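Local coordinates for protein tyrosine--tRNA ligase, mitochondrial (Emericella nidulans, PDB 5IHX) that probably attaches L-tyrosine to its cognate mitochondrial tRNA at the expense of ATP, as a class I aminoacyl-tRNA synthetase, at residues A[311-316]-A[378-383]; A[362-367]-A[371-376]; A[40-45]-A[52-57]. All coordinates share one frame; numbering follows the deposited sequence.

Contact 1: residues A[311-316]-A[378-383]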
ATOM      1  N   GLU A 311      43.391  -6.179  -2.254  1.00 40.54           N
ATOM      2  CA  GLU A 311      42.885  -4.826  -2.441  1.00 39.40           C
ATOM      3  C   GLU A 311      42.080  -4.317  -1.246  1.00 30.35           C
ATOM      4  O   GLU A 311      42.086  -3.122  -0.953  1.00 29.72           O
ATOM      5  CB  GLU A 311      42.046  -4.788  -3.709  1.00 40.14           C
ATOM      6  CG  GLU A 311      42.895  -4.819  -4.961  1.00 66.35           C
ATOM      7  CD  GLU A 311      42.199  -5.473  -6.141  1.00114.75           C
ATOM      8  OE1 GLU A 311      41.523  -6.498  -5.927  1.00118.50           O
ATOM      9  OE2 GLU A 311      42.298  -4.949  -7.271  1.00135.49           O
ATOM     10  N   LEU A 312      41.397  -5.220  -0.553  1.00 32.14           N
ATOM     11  CA  LEU A 312      40.683  -4.847   0.660  1.00 28.34           C
ATOM     12  C   LEU A 312      41.716  -4.463   1.708  1.00 29.70           C
ATOM     13  O   LEU A 312      41.534  -3.514   2.471  1.00 30.53           O
ATOM     14  CB  LEU A 312      39.799  -5.993   1.159  1.00 32.73           C
ATOM     15  CG  LEU A 312      38.859  -5.742   2.349  1.00 42.48           C
ATOM     16  CD1 LEU A 312      38.384  -4.298   2.432  1.00 45.93           C
ATOM     17  CD2 LEU A 312      37.654  -6.662   2.275  1.00 84.66           C
ATOM     18  N   TYR A 313      42.818  -5.201   1.722  1.00 33.45           N
ATOM     19  CA  TYR A 313      43.915  -4.913   2.631  1.00 31.84           C
ATOM     20  C   TYR A 313      44.503  -3.541   2.316  1.00 36.54           C
ATOM     21  O   TYR A 313      44.710  -2.729   3.215  1.00 30.39           O
ATOM     22  CB  TYR A 313      44.991  -5.992   2.534  1.00 28.99           C
ATOM     23  CG  TYR A 313      46.029  -5.920   3.626  1.00 29.68           C
ATOM     24  CD1 TYR A 313      47.216  -5.225   3.441  1.00 31.85           C
ATOM     25  CD2 TYR A 313      45.823  -6.552   4.843  1.00 24.11           C
ATOM     26  CE1 TYR A 313      48.171  -5.161   4.441  1.00 29.14           C
ATOM     27  CE2 TYR A 313      46.767  -6.492   5.849  1.00 27.09           C
ATOM     28  CZ  TYR A 313      47.940  -5.793   5.644  1.00 31.52           C
ATOM     29  OH  TYR A 313      48.892  -5.730   6.639  1.00 36.70           O
ATOM     30  N   GLN A 314      44.774  -3.295   1.035  1.00 31.01           N
ATOM     31  CA  GLN A 314      45.317  -2.011   0.596  1.00 30.46           C
ATOM     32  C   GLN A 314      44.428  -0.840   1.014  1.00 31.82           C
ATOM     33  O   GLN A 314      44.916   0.193   1.462  1.00 34.54           O
ATOM     34  CB  GLN A 314      45.517  -1.982  -0.922  1.00 33.17           C
ATOM     35  CG  GLN A 314      46.752  -2.732  -1.389  1.00 57.91           C
ATOM     36  CD  GLN A 314      46.979  -2.613  -2.884  1.00 71.81           C
ATOM     37  OE1 GLN A 314      46.088  -2.894  -3.686  1.00 80.23           O
ATOM     38  NE2 GLN A 314      48.180  -2.193  -3.265  1.00 70.49           N
ATOM     39  N   PHE A 315      43.123  -0.991   0.834  1.00 33.55           N
ATOM     40  CA  PHE A 315      42.195   0.077   1.174  1.00 31.06           C
ATOM     41  C   PHE A 315      42.370   0.514   2.626  1.00 34.74           C
ATOM     42  O   PHE A 315      42.407   1.708   2.923  1.00 31.76           O
ATOM     43  CB  PHE A 315      40.752  -0.357   0.930  1.00 29.38           C
ATOM     44  CG  PHE A 315      39.735   0.632   1.420  1.00 32.40           C
ATOM     45  CD1 PHE A 315      39.016   0.396   2.580  1.00 34.90           C
ATOM     46  CD2 PHE A 315      39.501   1.805   0.717  1.00 32.59           C
ATOM     47  CE1 PHE A 315      38.077   1.308   3.028  1.00 39.20           C
ATOM     48  CE2 PHE A 315      38.567   2.721   1.163  1.00 37.31           C
ATOM     49  CZ  PHE A 315      37.854   2.473   2.318  1.00 36.90           C
ATOM     50  N   PHE A 316      42.480  -0.455   3.528  1.00 30.59           N
ATOM     51  CA  PHE A 316      42.593  -0.146   4.948  1.00 25.38           C
ATOM     52  C   PHE A 316      43.989   0.318   5.373  1.00 25.81           C
ATOM     53  O   PHE A 316      44.107   1.094   6.322  1.00 35.11           O
ATOM     54  CB  PHE A 316      42.167  -1.359   5.778  1.00 24.67           C
ATOM     55  CG  PHE A 316      40.681  -1.449   5.984  1.00 29.68           C
ATOM     56  CD1 PHE A 316      40.054  -0.671   6.942  1.00 31.62           C
ATOM     57  CD2 PHE A 316      39.907  -2.296   5.208  1.00 31.92           C
ATOM     58  CE1 PHE A 316      38.686  -0.744   7.133  1.00 29.81           C
ATOM     59  CE2 PHE A 316      38.541  -2.372   5.394  1.00 32.64           C
ATOM     60  CZ  PHE A 316      37.931  -1.595   6.357  1.00 31.53           C
ATOM     61  N   MET A 378      51.684 -10.461   4.324  1.00 41.11           N
ATOM     62  CA  MET A 378      53.056 -10.824   3.999  1.00 48.88           C
ATOM     63  C   MET A 378      53.435 -10.274   2.627  1.00 50.18           C
ATOM     64  O   MET A 378      54.508  -9.696   2.455  1.00 53.78           O
ATOM     65  CB  MET A 378      53.236 -12.344   4.031  1.00 63.86           C
ATOM     66  CG  MET A 378      53.099 -12.954   5.421  1.00 92.99           C
ATOM     67  SD  MET A 378      54.345 -12.391   6.597  1.00187.83           S
ATOM     68  CE  MET A 378      55.823 -13.130   5.908  1.00105.94           C
ATOM     69  N   GLN A 379      52.549 -10.456   1.653  1.00 44.50           N
ATOM     70  CA  GLN A 379      52.798  -9.979   0.298  1.00 46.05           C
ATOM     71  C   GLN A 379      52.878  -8.455   0.244  1.00 52.60           C
ATOM     72  O   GLN A 379      53.621  -7.898  -0.562  1.00 53.84           O
ATOM     73  CB  GLN A 379      51.712 -10.477  -0.658  1.00 44.79           C
ATOM     74  CG  GLN A 379      52.259 -11.166  -1.901  1.00 58.00           C
ATOM     75  N   HIS A 380      52.117  -7.783   1.105  1.00 40.09           N
ATOM     76  CA  HIS A 380      52.093  -6.322   1.117  1.00 42.53           C
ATOM     77  C   HIS A 380      53.387  -5.754   1.685  1.00 47.82           C
ATOM     78  O   HIS A 380      53.895  -4.740   1.205  1.00 49.17           O
ATOM     79  CB  HIS A 380      50.907  -5.801   1.932  1.00 37.06           C
ATOM     80  CG  HIS A 380      50.582  -4.367   1.668  1.00 48.72           C
ATOM     81  ND1 HIS A 380      51.293  -3.324   2.212  1.00 59.36           N
ATOM     82  CD2 HIS A 380      49.603  -3.797   0.911  1.00 62.11           C
ATOM     83  CE1 HIS A 380      50.783  -2.175   1.806  1.00 56.03           C
ATOM     84  NE2 HIS A 380      49.753  -2.443   1.014  1.00 77.78           N
ATOM     85  N   ARG A 381      53.918  -6.414   2.710  1.00 51.70           N
ATOM     86  CA  ARG A 381      55.165  -5.985   3.328  1.00 57.61           C
ATOM     87  C   ARG A 381      56.340  -6.256   2.392  1.00 63.82           C
ATOM     88  O   ARG A 381      57.226  -5.416   2.235  1.00 60.76           O
ATOM     89  CB  ARG A 381      55.367  -6.687   4.675  1.00 50.43           C
ATOM     90  CG  ARG A 381      54.619  -6.025   5.829  1.00 66.87           C
ATOM     91  CD  ARG A 381      54.873  -6.727   7.156  1.00 75.37           C
ATOM     92  NE  ARG A 381      53.675  -7.393   7.665  1.00 82.08           N
ATOM     93  CZ  ARG A 381      52.808  -6.848   8.516  1.00 76.77           C
ATOM     94  NH1 ARG A 381      52.990  -5.613   8.974  1.00 70.78           N
ATOM     95  NH2 ARG A 381      51.752  -7.544   8.916  1.00 82.19           N
ATOM     96  N   GLN A 382      56.348  -7.436   1.779  1.00 55.07           N
ATOM     97  CA  GLN A 382      57.385  -7.798   0.814  1.00 54.79           C
ATOM     98  C   GLN A 382      57.422  -6.867  -0.401  1.00 58.38           C
ATOM     99  O   GLN A 382      58.472  -6.695  -1.020  1.00 53.44           O
ATOM    100  CB  GLN A 382      57.186  -9.240   0.345  1.00 57.75           C
ATOM    101  CG  GLN A 382      57.331 -10.274   1.449  1.00 64.45           C
ATOM    102  N   LEU A 383      56.284  -6.259  -0.734  1.00 64.38           N
ATOM    103  CA  LEU A 383      56.185  -5.413  -1.923  1.00 55.76           C
ATOM    104  C   LEU A 383      56.413  -3.941  -1.603  1.00 62.96           C
ATOM    105  O   LEU A 383      57.116  -3.244  -2.336  1.00 79.00           O
ATOM    106  CB  LEU A 383      54.815  -5.579  -2.587  1.00 51.76           C
ATOM    107  CG  LEU A 383      54.765  -6.513  -3.799  1.00 64.15           C
TER
HETATM  108  O   HOH W   1      49.424  -6.785   9.237  1.00 43.26           O
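Helices 311-316 and 378-383, bridged by Y313 and H380, stand with their axes 10.9 Å apart and their directions inclined at 62°, so the backbones never touch and long side chains fill the gap. Both belong to the all-helical region that follows the Rossmann-fold catalytic domain of this class I synthetase, and their meeting illustrates how widely spaced helices are joined through aromatic residues. Y313 projects toward the opposite helix, its ring swung away from its own backbone N (chi1 -169°), and brings one edge over a face of the H380 imidazole: CE1 lies 3.8 Å from CG of H380. The rings meet obliquely, with their planes at 57°. Q314 reaches the imidazole from another direction and through CG alone, which lies in the ring plane, 3.8 Å from CD2 and 3.9 Å from NE2 of H380. The Y313 hydroxyl is hydrogen-bonded to H357 ND1, and H357 also meets the H380 ring, which ties helix 354-368 into the cluster. That same hydroxyl lies over the guanidinium face of R381 without bonding it directly. A water approaches R381 NH2 too, but that link is weak and doubtful; its sounder bond is to Y313 OH, at 2.9 Å.

Contact 2: residues A[362-367]-A[371-376]; sequences EFVELI and DEADAV
V364 and A373 meet where helices 362-367 and 371-376 fold back on each other as a helical hairpin, their axes 8.0 Å apart and their directions 143° from parallel. The V364 side chain illustrates the fit of a branched residue against a small one. From its CB, which points at the opposite helix, the two methyl groups part company. CG1, the branch trans to the main-chain N (chi1 166°), ends against the backbone of the other helix, 3.7 Å from A373 CA. It thus lies against the peptide between E372 and A373 as well as the A373 CA. The V376 side chain completes its surroundings, with CG2 of V376 4.2 Å from V364 CG1. V364 CG2 turns to helix 309-317, where Y313 lies. The CA atoms of E365 and A373 are just 5.1 Å apart, a closeness consistent with the small A373. A373 CB in turn rests 3.9 Å from E365 CB. Beyond that atom E365 runs extended to a salt bridge between its OE1 and K153 NZ, and E372 sends OE2 to T309 OG1. The hairpin packs against helices 126-153, 309-317 and 84-95: L366 touches Y150 and M88, F363 touches M84, and V376 touches both T309 and Y313.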
ATOM      1  N   GLU A 362      43.155  -7.262  10.786  1.00 24.01           N
ATOM      2  CA  GLU A 362      41.988  -7.666  11.556  1.00 26.57           C
ATOM      3  C   GLU A 362      40.734  -7.754  10.697  1.00 25.47           C
ATOM      4  O   GLU A 362      39.993  -8.733  10.773  1.00 28.66           O
ATOM      5  CB  GLU A 362      41.753  -6.696  12.715  1.00 27.84           C
ATOM      6  CG  GLU A 362      42.735  -6.859  13.863  1.00 26.74           C
ATOM      7  CD  GLU A 362      42.593  -8.200  14.561  1.00 41.08           C
ATOM      8  OE1 GLU A 362      43.632  -8.819  14.875  1.00 43.12           O
ATOM      9  OE2 GLU A 362      41.443  -8.632  14.799  1.00 34.75           O
ATOM     10  N   PHE A 363      40.497  -6.738   9.876  1.00 24.34           N
ATOM     11  CA  PHE A 363      39.268  -6.696   9.101  1.00 27.91           C
ATOM     12  C   PHE A 363      39.284  -7.735   7.988  1.00 26.76           C
ATOM     13  O   PHE A 363      38.251  -8.330   7.677  1.00 28.95           O
ATOM     14  CB  PHE A 363      39.031  -5.307   8.511  1.00 30.70           C
ATOM     15  CG  PHE A 363      37.676  -5.153   7.888  1.00 31.19           C
ATOM     16  CD1 PHE A 363      36.562  -4.931   8.679  1.00 37.95           C
ATOM     17  CD2 PHE A 363      37.509  -5.253   6.519  1.00 29.20           C
ATOM     18  CE1 PHE A 363      35.309  -4.799   8.113  1.00 41.31           C
ATOM     19  CE2 PHE A 363      36.262  -5.122   5.948  1.00 31.71           C
ATOM     20  CZ  PHE A 363      35.161  -4.895   6.745  1.00 36.16           C
ATOM     21  N   VAL A 364      40.447  -7.958   7.387  1.00 27.31           N
ATOM     22  CA  VAL A 364      40.566  -8.988   6.360  1.00 21.80           C
ATOM     23  C   VAL A 364      40.343 -10.361   6.990  1.00 26.83           C
ATOM     24  O   VAL A 364      39.704 -11.222   6.393  1.00 28.28           O
ATOM     25  CB  VAL A 364      41.930  -8.936   5.643  1.00 24.83           C
ATOM     26  CG1 VAL A 364      42.173 -10.210   4.828  1.00 29.78           C
ATOM     27  CG2 VAL A 364      41.999  -7.722   4.733  1.00 31.43           C
ATOM     28  N   GLU A 365      40.863 -10.565   8.198  1.00 29.00           N
ATOM     29  CA  GLU A 365      40.652 -11.833   8.886  1.00 30.16           C
ATOM     30  C   GLU A 365      39.171 -12.042   9.177  1.00 26.01           C
ATOM     31  O   GLU A 365      38.649 -13.142   8.986  1.00 30.89           O
ATOM     32  CB  GLU A 365      41.453 -11.909  10.185  1.00 24.51           C
ATOM     33  CG  GLU A 365      41.209 -13.212  10.946  1.00 33.54           C
ATOM     34  CD  GLU A 365      42.135 -13.398  12.133  1.00 39.01           C
ATOM     35  OE1 GLU A 365      42.919 -12.476  12.438  1.00 45.20           O
ATOM     36  OE2 GLU A 365      42.079 -14.479  12.760  1.00 43.71           O
ATOM     37  N   LEU A 366      38.501 -10.992   9.644  1.00 29.10           N
ATOM     38  CA  LEU A 366      37.069 -11.066   9.925  1.00 27.39           C
ATOM     39  C   LEU A 366      36.291 -11.477   8.683  1.00 25.85           C
ATOM     40  O   LEU A 366      35.491 -12.400   8.729  1.00 31.52           O
ATOM     41  CB  LEU A 366      36.544  -9.724  10.445  1.00 23.08           C
ATOM     42  CG  LEU A 366      35.016  -9.557  10.489  1.00 30.98           C
ATOM     43  CD1 LEU A 366      34.354 -10.610  11.375  1.00 20.93           C
ATOM     44  CD2 LEU A 366      34.640  -8.156  10.952  1.00 29.57           C
ATOM     45  N   ILE A 367      36.548 -10.807   7.566  1.00 26.10           N
ATOM     46  CA  ILE A 367      35.763 -11.032   6.359  1.00 25.67           C
ATOM     47  C   ILE A 367      36.193 -12.289   5.606  1.00 33.88           C
ATOM     48  O   ILE A 367      35.346 -13.066   5.162  1.00 25.46           O
ATOM     49  CB  ILE A 367      35.854  -9.819   5.400  1.00 22.78           C
ATOM     50  CG1 ILE A 367      35.385  -8.537   6.092  1.00 23.99           C
ATOM     51  CG2 ILE A 367      35.045 -10.069   4.129  1.00 34.13           C
ATOM     52  CD1 ILE A 367      33.931  -8.551   6.539  1.00 29.76           C
ATOM     53  N   ASP A 371      43.963 -17.222   6.973  1.00 34.38           N
ATOM     54  CA  ASP A 371      44.874 -17.573   5.883  1.00 37.86           C
ATOM     55  C   ASP A 371      44.986 -16.454   4.852  1.00 38.66           C
ATOM     56  O   ASP A 371      46.078 -16.155   4.366  1.00 40.56           O
ATOM     57  CB  ASP A 371      44.418 -18.862   5.191  1.00 37.21           C
ATOM     58  CG  ASP A 371      44.587 -20.086   6.067  1.00 51.56           C
ATOM     59  OD1 ASP A 371      45.514 -20.099   6.906  1.00 48.41           O
ATOM     60  OD2 ASP A 371      43.795 -21.039   5.912  1.00 63.35           O
ATOM     61  N   GLU A 372      43.857 -15.839   4.518  1.00 35.82           N
ATOM     62  CA  GLU A 372      43.858 -14.710   3.597  1.00 31.74           C
ATOM     63  C   GLU A 372      44.580 -13.518   4.211  1.00 32.64           C
ATOM     64  O   GLU A 372      45.338 -12.830   3.533  1.00 33.65           O
ATOM     65  CB  GLU A 372      42.432 -14.323   3.210  1.00 38.92           C
ATOM     66  CG  GLU A 372      41.770 -15.325   2.283  1.00 45.99           C
ATOM     67  CD  GLU A 372      42.310 -15.241   0.870  1.00 57.07           C
ATOM     68  OE1 GLU A 372      41.904 -16.069   0.027  1.00 55.19           O
ATOM     69  OE2 GLU A 372      43.151 -14.355   0.606  1.00 63.02           O
ATOM     70  N   ALA A 373      44.350 -13.287   5.500  1.00 32.65           N
ATOM     71  CA  ALA A 373      44.967 -12.165   6.197  1.00 33.17           C
ATOM     72  C   ALA A 373      46.485 -12.322   6.227  1.00 40.17           C
ATOM     73  O   ALA A 373      47.221 -11.364   5.979  1.00 35.81           O
ATOM     74  CB  ALA A 373      44.414 -12.048   7.609  1.00 28.94           C
ATOM     75  N   ASP A 374      46.952 -13.528   6.533  1.00 34.96           N
ATOM     76  CA  ASP A 374      48.385 -13.807   6.543  1.00 32.31           C
ATOM     77  C   ASP A 374      49.003 -13.588   5.164  1.00 38.08           C
ATOM     78  O   ASP A 374      50.026 -12.920   5.037  1.00 35.72           O
ATOM     79  CB  ASP A 374      48.656 -15.241   7.006  1.00 37.39           C
ATOM     80  CG  ASP A 374      48.367 -15.445   8.483  1.00 40.75           C
ATOM     81  OD1 ASP A 374      48.461 -14.468   9.253  1.00 43.62           O
ATOM     82  OD2 ASP A 374      48.051 -16.588   8.873  1.00 46.01           O
ATOM     83  N   ALA A 375      48.367 -14.137   4.134  1.00 31.50           N
ATOM     84  CA  ALA A 375      48.907 -14.066   2.781  1.00 33.14           C
ATOM     85  C   ALA A 375      49.056 -12.629   2.284  1.00 39.14           C
ATOM     86  O   ALA A 375      50.125 -12.241   1.811  1.00 39.61           O
ATOM     87  CB  ALA A 375      48.029 -14.860   1.825  1.00 31.69           C
ATOM     88  N   VAL A 376      47.992 -11.836   2.384  1.00 33.04           N
ATOM     89  CA  VAL A 376      48.022 -10.484   1.831  1.00 40.86           C
ATOM     90  C   VAL A 376      48.930  -9.557   2.637  1.00 36.86           C
ATOM     91  O   VAL A 376      49.561  -8.670   2.069  1.00 33.97           O
ATOM     92  CB  VAL A 376      46.607  -9.861   1.750  1.00 33.07           C
ATOM     93  CG1 VAL A 376      45.702 -10.711   0.865  1.00 38.09           C
ATOM     94  CG2 VAL A 376      46.001  -9.676   3.138  1.00 33.20           C
TER

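Contact 3: residues A[40-45]-A[52-57]; sequences HLEERG and GDRDLL
R54 NE donates to E42 OE1 at 2.7 Å, the shorter arm of a two-pronged salt bridge between helices 37-44 and 54-63. The second arm runs from R54 NH2 to E42 OE2 at 2.8 Å, with an N-H...O angle of 164°. The guanidinium thus presents its NE side to the carboxylate, one nitrogen to each oxygen and both oxygens met on their syn sides. The two groups are nearly coplanar, 8° apart, and the paired bonds hold them so. An extended E42 reaches across from one helix, while a bend at chi2 (-87°) turns the R54 guanidinium toward it. The remaining nitrogen, NH1, meets D55 OD1 at 3.1 Å in the guanidinium plane, so one arginine is shared by two acids and probably offsets both charges. Helix 54-63 opens at its N-cap D53, which takes a weak bond from L56 N, and helix 37-44 ends in a Schellman motif at G45, whose phi is positive. This surface bridge joins two helices separated in sequence by the short strand 50-51; beneath them L41 and L57 both pack on F279 of strand 277-280, and V38 touches R54 and L57.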
ATOM      1  N   HIS A  40      29.705   0.378  26.159  1.00 27.71           N
ATOM      2  CA  HIS A  40      30.685  -0.338  25.362  1.00 22.41           C
ATOM      3  C   HIS A  40      30.762   0.205  23.938  1.00 23.43           C
ATOM      4  O   HIS A  40      31.849   0.476  23.435  1.00 30.87           O
ATOM      5  CB  HIS A  40      30.360  -1.828  25.322  1.00 31.96           C
ATOM      6  CG  HIS A  40      31.193  -2.589  24.344  1.00 34.10           C
ATOM      7  ND1 HIS A  40      32.537  -2.824  24.539  1.00 31.05           N
ATOM      8  CD2 HIS A  40      30.885  -3.139  23.146  1.00 30.80           C
ATOM      9  CE1 HIS A  40      33.017  -3.502  23.512  1.00 32.93           C
ATOM     10  NE2 HIS A  40      32.033  -3.705  22.655  1.00 31.79           N
ATOM     11  N   LEU A  41      29.609   0.375  23.295  1.00 23.39           N
ATOM     12  CA  LEU A  41      29.570   0.870  21.920  1.00 28.51           C
ATOM     13  C   LEU A  41      30.107   2.291  21.823  1.00 31.43           C
ATOM     14  O   LEU A  41      30.768   2.648  20.848  1.00 27.49           O
ATOM     15  CB  LEU A  41      28.145   0.821  21.360  1.00 32.42           C
ATOM     16  CG  LEU A  41      27.556  -0.553  21.028  1.00 29.65           C
ATOM     17  CD1 LEU A  41      26.143  -0.396  20.485  1.00 31.20           C
ATOM     18  CD2 LEU A  41      28.422  -1.313  20.034  1.00 28.48           C
ATOM     19  N   GLU A  42      29.812   3.101  22.832  1.00 31.63           N
ATOM     20  CA  GLU A  42      30.314   4.468  22.874  1.00 23.96           C
ATOM     21  C   GLU A  42      31.837   4.467  22.915  1.00 30.53           C
ATOM     22  O   GLU A  42      32.491   5.286  22.270  1.00 35.10           O
ATOM     23  CB  GLU A  42      29.744   5.204  24.088  1.00 24.74           C
ATOM     24  CG  GLU A  42      28.296   5.639  23.902  1.00 31.24           C
ATOM     25  CD  GLU A  42      27.625   6.036  25.203  1.00 40.92           C
ATOM     26  OE1 GLU A  42      26.670   6.840  25.159  1.00 44.63           O
ATOM     27  OE2 GLU A  42      28.038   5.533  26.268  1.00 46.18           O
ATOM     28  N   GLU A  43      32.399   3.536  23.677  1.00 25.10           N
ATOM     29  CA  GLU A  43      33.845   3.383  23.753  1.00 27.16           C
ATOM     30  C   GLU A  43      34.429   2.964  22.403  1.00 34.54           C
ATOM     31  O   GLU A  43      35.548   3.349  22.061  1.00 32.49           O
ATOM     32  CB  GLU A  43      34.217   2.371  24.838  1.00 31.73           C
ATOM     33  CG  GLU A  43      35.700   2.343  25.172  1.00 54.82           C
ATOM     34  CD  GLU A  43      36.020   1.449  26.357  1.00 64.26           C
ATOM     35  OE1 GLU A  43      35.271   0.480  26.594  1.00 58.68           O
ATOM     36  OE2 GLU A  43      37.021   1.720  27.054  1.00 74.00           O
ATOM     37  N   ARG A  44      33.680   2.167  21.641  1.00 28.23           N
ATOM     38  CA  ARG A  44      34.133   1.750  20.317  1.00 28.43           C
ATOM     39  C   ARG A  44      33.907   2.865  19.291  1.00 29.05           C
ATOM     40  O   ARG A  44      34.419   2.804  18.173  1.00 29.90           O
ATOM     41  CB  ARG A  44      33.420   0.478  19.851  1.00 26.84           C
ATOM     42  CG  ARG A  44      33.513  -0.691  20.827  1.00 28.87           C
ATOM     43  CD  ARG A  44      34.929  -1.139  21.165  1.00 34.36           C
ATOM     44  NE  ARG A  44      35.774  -1.483  20.027  1.00 33.85           N
ATOM     45  CZ  ARG A  44      36.926  -2.140  20.144  1.00 27.36           C
ATOM     46  NH1 ARG A  44      37.349  -2.525  21.342  1.00 26.24           N
ATOM     47  NH2 ARG A  44      37.654  -2.421  19.073  1.00 29.72           N
ATOM     48  N   GLY A  45      33.115   3.867  19.664  1.00 31.49           N
ATOM     49  CA  GLY A  45      32.800   4.971  18.771  1.00 29.58           C
ATOM     50  C   GLY A  45      31.793   4.584  17.700  1.00 33.55           C
ATOM     51  O   GLY A  45      31.797   5.141  16.601  1.00 29.25           O
ATOM     52  N   GLY A  52      15.965   8.713  20.134  1.00 42.02           N
ATOM     53  CA  GLY A  52      15.323   8.680  21.431  1.00 28.49           C
ATOM     54  C   GLY A  52      16.294   9.194  22.472  1.00 31.57           C
ATOM     55  O   GLY A  52      17.218   9.942  22.148  1.00 36.18           O
ATOM     56  N   ASP A  53      16.098   8.779  23.719  1.00 31.99           N
ATOM     57  CA  ASP A  53      16.936   9.236  24.821  1.00 40.30           C
ATOM     58  C   ASP A  53      18.092   8.264  25.043  1.00 31.90           C
ATOM     59  O   ASP A  53      17.874   7.074  25.268  1.00 30.75           O
ATOM     60  CB  ASP A  53      16.107   9.378  26.100  1.00 41.67           C
ATOM     61  CG  ASP A  53      16.908   9.938  27.256  1.00 47.83           C
ATOM     62  OD1 ASP A  53      16.680   9.502  28.403  1.00 55.67           O
ATOM     63  OD2 ASP A  53      17.762  10.818  27.020  1.00 60.00           O
ATOM     64  N   ARG A  54      19.316   8.778  24.977  1.00 37.67           N
ATOM     65  CA  ARG A  54      20.509   7.956  25.157  1.00 38.07           C
ATOM     66  C   ARG A  54      20.480   7.211  26.491  1.00 41.30           C
ATOM     67  O   ARG A  54      20.760   6.014  26.542  1.00 37.10           O
ATOM     68  CB  ARG A  54      21.779   8.814  25.045  1.00 33.80           C
ATOM     69  CG  ARG A  54      23.091   8.042  25.243  1.00 37.43           C
ATOM     70  CD  ARG A  54      23.488   7.947  26.715  1.00 40.81           C
ATOM     71  NE  ARG A  54      24.672   7.126  26.940  1.00 35.05           N
ATOM     72  CZ  ARG A  54      25.028   6.661  28.134  1.00 39.51           C
ATOM     73  NH1 ARG A  54      24.289   6.934  29.201  1.00 37.75           N
ATOM     74  NH2 ARG A  54      26.118   5.917  28.263  1.00 43.21           N
ATOM     75  N   ASP A  55      20.154   7.919  27.569  1.00 39.43           N
ATOM     76  CA  ASP A  55      20.137   7.307  28.895  1.00 30.10           C
ATOM     77  C   ASP A  55      19.115   6.183  28.966  1.00 29.64           C
ATOM     78  O   ASP A  55      19.333   5.187  29.654  1.00 32.13           O
ATOM     79  CB  ASP A  55      19.840   8.349  29.978  1.00 40.78           C
ATOM     80  CG  ASP A  55      20.959   9.363  30.140  1.00 48.53           C
ATOM     81  OD1 ASP A  55      22.125   9.021  29.848  1.00 37.59           O
ATOM     82  OD2 ASP A  55      20.672  10.502  30.564  1.00 58.87           O
ATOM     83  N   LEU A  56      18.004   6.336  28.254  1.00 35.08           N
ATOM     84  CA  LEU A  56      16.998   5.282  28.210  1.00 36.41           C
ATOM     85  C   LEU A  56      17.541   4.058  27.473  1.00 32.56           C
ATOM     86  O   LEU A  56      17.329   2.927  27.904  1.00 32.08           O
ATOM     87  CB  LEU A  56      15.715   5.777  27.542  1.00 35.33           C
ATOM     88  CG  LEU A  56      14.614   4.727  27.374  1.00 34.02           C
ATOM     89  CD1 LEU A  56      14.270   4.075  28.709  1.00 38.08           C
ATOM     90  CD2 LEU A  56      13.375   5.341  26.744  1.00 34.22           C
ATOM     91  N   LEU A  57      18.245   4.293  26.369  1.00 27.80           N
ATOM     92  CA  LEU A  57      18.862   3.210  25.607  1.00 25.66           C
ATOM     93  C   LEU A  57      19.806   2.427  26.508  1.00 25.27           C
ATOM     94  O   LEU A  57      19.785   1.197  26.536  1.00 29.92           O
ATOM     95  CB  LEU A  57      19.619   3.760  24.396  1.00 26.24           C
ATOM     96  CG  LEU A  57      20.177   2.720  23.418  1.00 28.50           C
ATOM     97  CD1 LEU A  57      19.063   2.013  22.667  1.00 30.04           C
ATOM     98  CD2 LEU A  57      21.151   3.369  22.449  1.00 29.89           C
TER

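In the fold
Contact 3 comes first along the chain and closes before the other two open. Contact 2 is nested within the long loop closed by contact 1, both using helix 370-383. Their centres are 10 Å apart and they touch directly, F316 CE2 lying 3.3 Å from F363 CD2, so helices 309-317, 354-368 and 370-383 form one continuous cluster. Contact 3 lies beside the mixed sheet, some 34 Å from contact 1 and 30 Å from contact 2, and also touches helix 336-348. Both sites thus link the catalytic core with the C-terminal helices: contact 2 packs on helices 84-95 and 126-153, and R44 bonds to K329 O. The truncated chain holds the catalytic domain and its following helices, without the enzyme's C-terminal part.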